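Local structure of putative uncharacterized protein (Photobacterium profundum, 3R87) at residues C76-S81 / Q94-P99; I65-V70 / S102-I107; G86-L91 / L121-A126. The protein is a thioesterase with the hotdog fold, related to 4-hydroxybenzoyl-CoA thioesterases, and probably hydrolyses acyl thioesters. All blocks are in the same frame, centred on the assembly; numbering follows the deposited sequence.

Contact 1: residues C76-S81 / Q94-P99; sequences CDIRTS and QEVWRP
Arg79 lays its guanidinium flat on the indole of Trp97, the two planes 15° apart. Arg79 CG is anti to the carbonyl carbon (chi1 -62°), and the chain runs extended from CG to NE across the indole. Arg79 NH1 comes closest, 3.3 Å from Trp97 CD2 and over the middle of the ring system, while Arg79 CZ makes a cation-pi and Arg79 CD a CH-pi contact with the five-membered ring. Side-chain bonds hold both flat groups. Arg79 NE forms a salt bridge with Asp77 OD2 (2.8 Å), reaching it from above the carboxylate plane, and that oxygen also bonds His8. Trp97 NE1 donates to the anti lone pair of Glu95 OE1 at 2.9 Å, nearly in the indole plane. On the other face, Ile78 CD1 meets Val96 CG2 at 3.8 Å, and Gln94 NE2 donates to Thr80 OG1 at 3.0 Å; Phe33 O and Arg37 grip the Gln94 amide further. Four backbone bonds, in the Asp77-Trp97 and Arg79-Glu95 pairs, set the antiparallel register. This beta hairpin, 75-85 with 89-97, lies between strands 7-12 and 106-115, and helix 28-41 packs Phe33 and Ala36 onto the Ile78-Val96 face, as in a hotdog fold.

Contact 2: residues I65-V70 / S102-I107; sequences IFQDGV and SRAAVI
Arg103 drapes its side chain over Gln67, with Gln67 CB 4.0 Å above one face of the guanidinium, offset toward its rim. Arg103 CG is anti to the backbone N (chi1 -163°) and runs beside the Gln67 side chain. Further out the arginine bends at chi3, and its exposed guanidinium stacks on the Gln67 amide with the two planes 21° apart. Ala104 follows, its carbonyl O 3.6 Å from Gln67 CB. Ala105 O is held by two backbone donors: it takes Gln67 N at 2.7 Å, tilted from the carbonyl plane, and Asp68 N at 3.1 Å, in that plane on a lone pair. The Ala105 methyl meanwhile packs on Asp68 CB and, at 3.9 Å, on Val70 CG2. Ala105 and Val106 both face Val96, a classic beta bulge in the hotdog sheet, against strand 89-97. Past it, Val106 CG1, anti to the backbone N (chi1 -179°), touches Phe66 CD1 at 3.8 Å. Val106 and Phe66 both pack on Phe29 of helix 28-41, and the Phe66 ring meets His26 edge to face. Ile107 closes a regular antiparallel hydrogen-bonded pair with Ile65, Ile65 N donating to Ile107 O at 2.8 Å and Ile107 N to Ile65 O. Ile65 also pairs with an antiparallel strand of the second subunit, carrying the sheet across the interface, and Asp68 OD1 makes a salt bridge there with Lys119 of the second subunit.

Contact 3: residues G86-L91 / L121-A126; sequences GKYKTL and LQPVPA
Lys87 and Val124 meet through the backbone at the compact centre of this contact: Val124 N donates to Lys87 O at 2.9 Å, approaching at 171° to the C=O, almost in line with it. The same oxygen receives a CA-H contact from Pro123 and a hydrogen from water 1, which also donates to Val124 O at 2.8 Å, a second, water-mediated link between the two segments. The buried Val124 side chain crosses Thr90 at about a right angle, Val124 CG2 lying 3.7 Å from Thr90 OG1, and packs on Leu129 beyond the segment. Tyr88 adds the other close part. Tyr88 CG is anti to the carbonyl carbon (chi1 -61°). The ring lies obliquely against the Gln122-Pro123 peptide, Tyr88 CD1 3.5 Å from Gln122 C and Tyr88 CE1 3.8 Å from Pro123 CD. Water 2 sits between Tyr88 O and Gln122 O. Here the turn of the hairpin between strands 75-85 and 89-97 meets the chain leading from the short strand 121-122 into helix 126-133, with Pro125 at the N-cap. Asp127, in the first turn of that helix, is a magnesium ligand in a crystal of this protein, though none is bound to this chain here, and its side chain is about 8 Å from that of Val124. Toward solvent the contact is looser. Of the exposed Leu121 side chain, CB comes nearest, 4.2 Å from Tyr88 CD1. Lys87, also exposed, runs alongside Pro123 with its chain bent at chi3 and chi4, and Lys87 NZ bonds Tyr88 OH at 2.8 Å; Lys87 CG is modelled too close to Pro123 CB, so this packing is doubtful.

How the contacts relate
Contacts 1 and 2 are neighbours, their centres about 9 Å apart. Val96 O and Ala105 N are probably hydrogen-bonded (2.8 Å), and a salt bridge from Arg98 to Asp68 ties them together. Contact 3 lies on the opposite side of the chain's centre, about 24 Å from contact 1, centre to centre, yet shares strand 89-97 with it, taking the hairpin's turn where contact 1 takes its far end. Contact 1 is regular strand pairing with a buried, helix-covered face and a charged, stacked outer one. Contact 2 is a strand end broken by a bulge and drawn into the subunit interface. Contact 3 touches no other chain and relies on one backbone bond, proline packing and water.

Contact 1: residues C76-S81 / Q94-P99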
loop_
_atom_site.group_PDB
_atom_site.type_symbol
_atom_site.label_atom_id
_atom_site.label_comp_id
_atom_site.label_asym_id
_atom_site.label_seq_id
_atom_site.Cartn_x
_atom_site.Cartn_y
_atom_site.Cartn_z
ATOM N N CYS A 76 10.951 6.603 13.364
ATOM C CA CYS A 76 10.002 7.072 14.366
ATOM C C CYS A 76 9.793 6.017 15.406
ATOM O O CYS A 76 10.109 4.832 15.234
ATOM C CB CYS A 76 8.683 7.355 13.687
ATOM S SG CYS A 76 8.747 8.783 12.590
ATOM N N ASP A 77 9.310 6.454 16.574
ATOM C CA ASP A 77 8.904 5.549 17.646
ATOM C C ASP A 77 7.396 5.521 17.705
ATOM O O ASP A 77 6.762 6.565 17.882
ATOM C CB ASP A 77 9.475 6.045 18.973
ATOM C CG ASP A 77 9.324 5.076 20.121
ATOM O OD1 ASP A 77 9.009 3.907 19.921
ATOM O OD2 ASP A 77 9.544 5.536 21.270
ATOM N N ILE A 78 6.810 4.339 17.545
ATOM C CA ILE A 78 5.387 4.155 17.782
ATOM C C ILE A 78 5.236 3.787 19.261
ATOM O O ILE A 78 5.824 2.810 19.706
ATOM C CB ILE A 78 4.763 3.068 16.894
ATOM C CG1 ILE A 78 5.162 3.189 15.445
ATOM C CG2 ILE A 78 3.284 3.017 17.148
ATOM C CD1 ILE A 78 4.721 4.455 14.856
ATOM N N ARG A 79 4.465 4.583 19.982
ATOM C CA ARG A 79 4.325 4.430 21.442
ATOM C C ARG A 79 2.897 4.048 21.722
ATOM O O ARG A 79 1.960 4.808 21.373
ATOM C CB ARG A 79 4.722 5.730 22.110
ATOM C CG ARG A 79 6.160 6.092 21.848
ATOM C CD ARG A 79 6.625 7.298 22.631
ATOM N NE ARG A 79 7.999 7.597 22.327
ATOM C CZ ARG A 79 8.619 8.696 22.740
ATOM N NH1 ARG A 79 7.926 9.607 23.466
ATOM N NH2 ARG A 79 9.870 8.904 22.406
ATOM N N THR A 80 2.695 2.909 22.370
ATOM C CA THR A 80 1.388 2.293 22.499
ATOM C C THR A 80 1.092 1.935 23.947
ATOM O O THR A 80 1.942 1.350 24.621
ATOM C CB THR A 80 1.360 0.986 21.671
ATOM O OG1 THR A 80 1.560 1.305 20.292
ATOM C CG2 THR A 80 0.067 0.213 21.794
ATOM N N SER A 81 -0.113 2.198 24.394
ATOM C CA SER A 81 -0.623 1.636 25.621
ATOM C C SER A 81 -2.028 1.105 25.387
ATOM O O SER A 81 -2.683 1.461 24.398
ATOM C CB SER A 81 -0.614 2.652 26.780
ATOM O OG SER A 81 -1.485 3.695 26.462
ATOM N N GLN A 94 -2.176 5.248 20.785
ATOM C CA GLN A 94 -1.008 5.046 19.985
ATOM C C GLN A 94 -0.529 6.357 19.443
ATOM O O GLN A 94 -1.344 7.204 19.012
ATOM C CB GLN A 94 -1.233 4.014 18.867
ATOM C CG GLN A 94 -1.767 2.706 19.427
ATOM C CD GLN A 94 -1.747 1.600 18.413
ATOM O OE1 GLN A 94 -2.779 1.324 17.777
ATOM N NE2 GLN A 94 -0.588 0.999 18.203
ATOM N N GLU A 95 0.781 6.587 19.433
ATOM C CA GLU A 95 1.333 7.838 19.018
ATOM C C GLU A 95 2.588 7.629 18.198
ATOM O O GLU A 95 3.403 6.766 18.513
ATOM C CB GLU A 95 1.690 8.735 20.225
ATOM C CG GLU A 95 0.451 8.999 21.101
ATOM C CD GLU A 95 0.686 9.895 22.272
ATOM O OE1 GLU A 95 1.854 10.315 22.518
ATOM O OE2 GLU A 95 -0.310 10.191 22.985
ATOM N N VAL A 96 2.756 8.425 17.141
ATOM C CA VAL A 96 4.006 8.444 16.373
ATOM C C VAL A 96 4.846 9.599 16.835
ATOM O O VAL A 96 4.397 10.754 16.792
ATOM C CB VAL A 96 3.686 8.669 14.857
ATOM C CG1 VAL A 96 4.988 8.756 14.082
ATOM C CG2 VAL A 96 2.731 7.648 14.319
ATOM N N TRP A 97 6.090 9.299 17.254
ATOM C CA TRP A 97 7.015 10.350 17.697
ATOM C C TRP A 97 8.214 10.381 16.730
ATOM O O TRP A 97 8.951 9.373 16.582
ATOM C CB TRP A 97 7.509 10.027 19.127
ATOM C CG TRP A 97 6.447 10.360 20.136
ATOM C CD1 TRP A 97 5.258 9.720 20.338
ATOM C CD2 TRP A 97 6.469 11.433 21.071
ATOM N NE1 TRP A 97 4.556 10.331 21.353
ATOM C CE2 TRP A 97 5.289 11.393 21.801
ATOM C CE3 TRP A 97 7.415 12.459 21.343
ATOM C CZ2 TRP A 97 4.992 12.309 22.825
ATOM C CZ3 TRP A 97 7.138 13.339 22.356
ATOM C CH2 TRP A 97 5.955 13.265 23.086
ATOM N N ARG A 98 8.430 11.531 16.127
ATOM C CA ARG A 98 9.605 11.775 15.295
ATOM C C ARG A 98 10.841 11.865 16.158
ATOM O O ARG A 98 10.754 12.214 17.377
ATOM C CB ARG A 98 9.466 13.029 14.478
ATOM C CG ARG A 98 8.306 12.958 13.450
ATOM C CD ARG A 98 8.094 14.235 12.727
ATOM N NE ARG A 98 9.218 14.562 11.837
ATOM C CZ ARG A 98 9.555 15.793 11.407
ATOM N NH1 ARG A 98 8.873 16.889 11.801
ATOM N NH2 ARG A 98 10.579 15.960 10.592
ATOM N N PRO A 99 12.027 11.602 15.630
ATOM C CA PRO A 99 13.256 11.623 16.472
ATOM C C PRO A 99 13.467 12.948 17.131
ATOM O O PRO A 99 13.488 14.001 16.510
ATOM C CB PRO A 99 14.352 11.340 15.447
ATOM C CG PRO A 99 13.735 10.898 14.247
ATOM C CD PRO A 99 12.296 11.177 14.254
#

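Contact 2: residues I65-V70 / S102-I107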
loop_
_atom_site.group_PDB
_atom_site.type_symbol
_atom_site.label_atom_id
_atom_site.label_comp_id
_atom_site.label_asym_id
_atom_site.label_seq_id
_atom_site.Cartn_x
_atom_site.Cartn_y
_atom_site.Cartn_z
ATOM N N ILE A 65 -5.462 12.133 15.025
ATOM C CA ILE A 65 -5.046 13.500 14.912
ATOM C C ILE A 65 -3.680 13.474 14.236
ATOM O O ILE A 65 -2.776 12.789 14.714
ATOM C CB ILE A 65 -4.977 14.231 16.228
ATOM C CG1 ILE A 65 -6.222 14.049 17.081
ATOM C CG2 ILE A 65 -4.631 15.715 15.966
ATOM C CD1 ILE A 65 -6.081 14.514 18.512
ATOM N N PHE A 66 -3.505 14.230 13.170
ATOM C CA PHE A 66 -2.265 14.316 12.400
ATOM C C PHE A 66 -1.749 15.717 12.623
ATOM O O PHE A 66 -2.281 16.661 12.044
ATOM C CB PHE A 66 -2.480 14.010 10.928
ATOM C CG PHE A 66 -3.165 12.711 10.659
ATOM C CD1 PHE A 66 -2.493 11.508 10.534
ATOM C CD2 PHE A 66 -4.559 12.684 10.547
ATOM C CE1 PHE A 66 -3.171 10.321 10.286
ATOM C CE2 PHE A 66 -5.219 11.522 10.276
ATOM C CZ PHE A 66 -4.564 10.310 10.134
ATOM N N GLN A 67 -0.735 15.862 13.495
ATOM C CA GLN A 67 -0.217 17.135 13.966
ATOM C C GLN A 67 1.059 17.620 13.285
ATOM O O GLN A 67 1.350 18.797 13.343
ATOM C CB GLN A 67 0.150 17.013 15.582
ATOM C CG GLN A 67 -1.028 16.637 16.323
ATOM C CD GLN A 67 -0.895 16.764 17.810
ATOM O OE1 GLN A 67 0.119 16.342 18.500
ATOM N NE2 GLN A 67 -1.970 17.273 18.371
ATOM N N ASP A 68 1.841 16.714 12.723
ATOM C CA ASP A 68 3.087 17.102 12.067
ATOM C C ASP A 68 3.378 16.103 10.966
ATOM O O ASP A 68 3.057 14.932 11.090
ATOM C CB ASP A 68 4.272 17.072 13.068
ATOM C CG ASP A 68 5.427 17.831 12.580
ATOM O OD1 ASP A 68 5.332 18.676 11.624
ATOM O OD2 ASP A 68 6.519 17.594 13.132
ATOM N N GLY A 69 4.051 16.547 9.930
ATOM C CA GLY A 69 4.472 15.695 8.845
ATOM C C GLY A 69 5.712 14.899 9.212
ATOM O O GLY A 69 6.645 15.399 9.866
ATOM N N VAL A 70 5.775 13.651 8.821
ATOM C CA VAL A 70 6.885 12.762 9.055
ATOM C C VAL A 70 7.644 12.606 7.727
ATOM O O VAL A 70 7.042 12.497 6.661
ATOM C CB VAL A 70 6.388 11.437 9.596
ATOM C CG1 VAL A 70 7.484 10.425 9.753
ATOM C CG2 VAL A 70 5.611 11.611 10.944
ATOM N N SER A 102 9.202 16.885 20.710
ATOM C CA SER A 102 8.587 17.179 21.996
ATOM C C SER A 102 7.059 17.015 21.981
ATOM O O SER A 102 6.417 17.274 23.006
ATOM C CB SER A 102 8.961 18.585 22.459
ATOM O OG SER A 102 10.346 18.652 22.739
ATOM N N ARG A 103 6.498 16.601 20.852
ATOM C CA ARG A 103 5.096 16.303 20.761
ATOM C C ARG A 103 4.927 15.154 19.767
ATOM O O ARG A 103 5.739 15.007 18.849
ATOM C CB ARG A 103 4.333 17.536 20.211
ATOM C CG ARG A 103 2.942 17.667 20.334
ATOM C CD ARG A 103 2.659 19.039 19.952
ATOM N NE ARG A 103 3.039 19.163 18.557
ATOM C CZ ARG A 103 2.304 19.863 17.676
ATOM N NH1 ARG A 103 1.166 20.460 18.040
ATOM N NH2 ARG A 103 2.719 20.003 16.455
ATOM N N ALA A 104 3.862 14.383 19.938
ATOM C CA ALA A 104 3.520 13.367 18.970
ATOM C C ALA A 104 3.186 13.999 17.618
ATOM O O ALA A 104 2.458 15.007 17.565
ATOM C CB ALA A 104 2.320 12.601 19.458
ATOM N N ALA A 105 3.655 13.396 16.553
ATOM C CA ALA A 105 3.251 13.817 15.210
ATOM C C ALA A 105 1.874 13.322 14.862
ATOM O O ALA A 105 1.168 13.986 14.076
ATOM C CB ALA A 105 4.246 13.263 14.197
ATOM N N VAL A 106 1.477 12.170 15.359
ATOM C CA VAL A 106 0.203 11.517 15.062
ATOM C C VAL A 106 -0.277 10.881 16.350
ATOM O O VAL A 106 0.531 10.229 17.049
ATOM C CB VAL A 106 0.319 10.485 13.944
ATOM C CG1 VAL A 106 -1.045 9.833 13.649
ATOM C CG2 VAL A 106 0.932 11.082 12.701
ATOM N N ILE A 107 -1.545 11.016 16.642
ATOM C CA ILE A 107 -2.205 10.408 17.798
ATOM C C ILE A 107 -3.370 9.588 17.310
ATOM O O ILE A 107 -4.177 10.090 16.502
ATOM C CB ILE A 107 -2.670 11.470 18.775
ATOM C CG1 ILE A 107 -1.486 12.248 19.344
ATOM C CG2 ILE A 107 -3.546 10.813 19.893
ATOM C CD1 ILE A 107 -1.847 13.544 20.072
#

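Contact 3: residues G86-L91 / L121-A126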
loop_
_atom_site.group_PDB
_atom_site.type_symbol
_atom_site.label_atom_id
_atom_site.label_comp_id
_atom_site.label_asym_id
_atom_site.label_seq_id
_atom_site.Cartn_x
_atom_site.Cartn_y
_atom_site.Cartn_z
ATOM N N GLY A 86 -14.134 -3.911 29.651
ATOM C CA GLY A 86 -14.957 -5.119 29.597
ATOM C C GLY A 86 -14.296 -6.307 28.920
ATOM O O GLY A 86 -13.116 -6.231 28.432
ATOM N N LYS A 87 -15.102 -7.351 28.711
ATOM C CA LYS A 87 -14.681 -8.629 28.050
ATOM C C LYS A 87 -14.474 -8.584 26.528
ATOM O O LYS A 87 -13.742 -9.470 25.995
ATOM C CB LYS A 87 -15.778 -9.695 28.375
ATOM C CG LYS A 87 -15.533 -11.172 27.925
ATOM C CD LYS A 87 -16.522 -12.197 28.656
ATOM C CE LYS A 87 -18.014 -12.306 28.323
ATOM N NZ LYS A 87 -18.506 -13.281 27.241
ATOM N N TYR A 88 -15.062 -7.601 25.834
ATOM C CA TYR A 88 -15.101 -7.537 24.391
ATOM C C TYR A 88 -14.179 -6.519 23.785
ATOM O O TYR A 88 -13.575 -6.822 22.748
ATOM C CB TYR A 88 -16.532 -7.322 23.840
ATOM C CG TYR A 88 -17.445 -8.464 24.223
ATOM C CD1 TYR A 88 -17.526 -9.636 23.422
ATOM C CD2 TYR A 88 -18.153 -8.415 25.424
ATOM C CE1 TYR A 88 -18.334 -10.711 23.802
ATOM C CE2 TYR A 88 -19.003 -9.494 25.853
ATOM C CZ TYR A 88 -19.077 -10.635 25.021
ATOM O OH TYR A 88 -19.887 -11.720 25.368
ATOM N N LYS A 89 -14.016 -5.347 24.423
ATOM C CA LYS A 89 -13.339 -4.182 23.856
ATOM C C LYS A 89 -11.935 -4.058 24.476
ATOM O O LYS A 89 -11.709 -4.315 25.693
ATOM C CB LYS A 89 -14.079 -2.923 24.281
ATOM C CG LYS A 89 -15.562 -2.958 23.949
ATOM C CD LYS A 89 -16.180 -1.585 24.106
ATOM C CE LYS A 89 -15.785 -0.690 22.935
ATOM N NZ LYS A 89 -16.631 0.532 22.764
ATOM N N THR A 90 -11.028 -3.551 23.652
ATOM C CA THR A 90 -9.717 -3.118 24.085
ATOM C C THR A 90 -9.516 -1.717 23.536
ATOM O O THR A 90 -9.749 -1.471 22.348
ATOM C CB THR A 90 -8.599 -4.079 23.639
ATOM O OG1 THR A 90 -8.872 -5.381 24.115
ATOM C CG2 THR A 90 -7.285 -3.669 24.340
ATOM N N LEU A 91 -9.093 -0.762 24.399
ATOM C CA LEU A 91 -8.789 0.563 23.998
ATOM C C LEU A 91 -7.299 0.758 23.883
ATOM O O LEU A 91 -6.559 0.367 24.811
ATOM C CB LEU A 91 -9.381 1.572 25.030
ATOM C CG LEU A 91 -10.766 1.274 25.433
ATOM C CD1 LEU A 91 -11.188 2.278 26.502
ATOM C CD2 LEU A 91 -11.691 1.282 24.180
ATOM N N LEU A 121 -18.955 -10.950 17.567
ATOM C CA LEU A 121 -18.069 -10.481 18.623
ATOM C C LEU A 121 -17.801 -11.581 19.596
ATOM O O LEU A 121 -18.712 -12.326 19.992
ATOM C CB LEU A 121 -18.668 -9.311 19.434
ATOM C CG LEU A 121 -18.904 -7.976 18.755
ATOM C CD1 LEU A 121 -19.739 -7.107 19.780
ATOM C CD2 LEU A 121 -17.584 -7.320 18.397
ATOM N N GLN A 122 -16.553 -11.670 20.017
ATOM C CA GLN A 122 -16.149 -12.729 20.933
ATOM C C GLN A 122 -15.376 -12.030 22.056
ATOM O O GLN A 122 -14.691 -10.996 21.859
ATOM C CB GLN A 122 -15.178 -13.749 20.301
ATOM C CG GLN A 122 -15.826 -14.442 19.078
ATOM C CD GLN A 122 -17.023 -15.323 19.413
ATOM O OE1 GLN A 122 -17.985 -15.463 18.575
ATOM N NE2 GLN A 122 -16.994 -15.910 20.591
ATOM N N PRO A 123 -15.343 -12.607 23.237
ATOM C CA PRO A 123 -14.477 -12.037 24.350
ATOM C C PRO A 123 -12.942 -12.147 23.925
ATOM O O PRO A 123 -12.576 -13.085 23.224
ATOM C CB PRO A 123 -14.744 -12.999 25.527
ATOM C CG PRO A 123 -16.124 -13.507 25.200
ATOM C CD PRO A 123 -16.109 -13.793 23.695
ATOM N N VAL A 124 -12.096 -11.245 24.405
ATOM C CA VAL A 124 -10.627 -11.365 24.137
ATOM C C VAL A 124 -10.132 -12.644 24.806
ATOM O O VAL A 124 -10.336 -12.829 25.990
ATOM C CB VAL A 124 -9.745 -10.233 24.673
ATOM C CG1 VAL A 124 -8.259 -10.445 24.318
ATOM C CG2 VAL A 124 -10.225 -8.859 24.209
ATOM N N PRO A 125 -9.495 -13.580 24.062
ATOM C CA PRO A 125 -9.047 -14.834 24.708
ATOM C C PRO A 125 -8.081 -14.568 25.833
ATOM O O PRO A 125 -7.189 -13.722 25.748
ATOM C CB PRO A 125 -8.409 -15.578 23.533
ATOM C CG PRO A 125 -9.100 -15.059 22.302
ATOM C CD PRO A 125 -9.285 -13.566 22.588
ATOM N N ALA A 126 -8.173 -15.368 26.916
ATOM C CA ALA A 126 -7.260 -15.214 28.042
ATOM C C ALA A 126 -5.790 -15.334 27.638
ATOM O O ALA A 126 -4.949 -14.648 28.185
ATOM C CB ALA A 126 -7.520 -16.320 29.105
HETATM O O HOH W 1 -11.978 -11.190 27.628
HETATM O O HOH W 2 -14.906 -8.462 20.881
#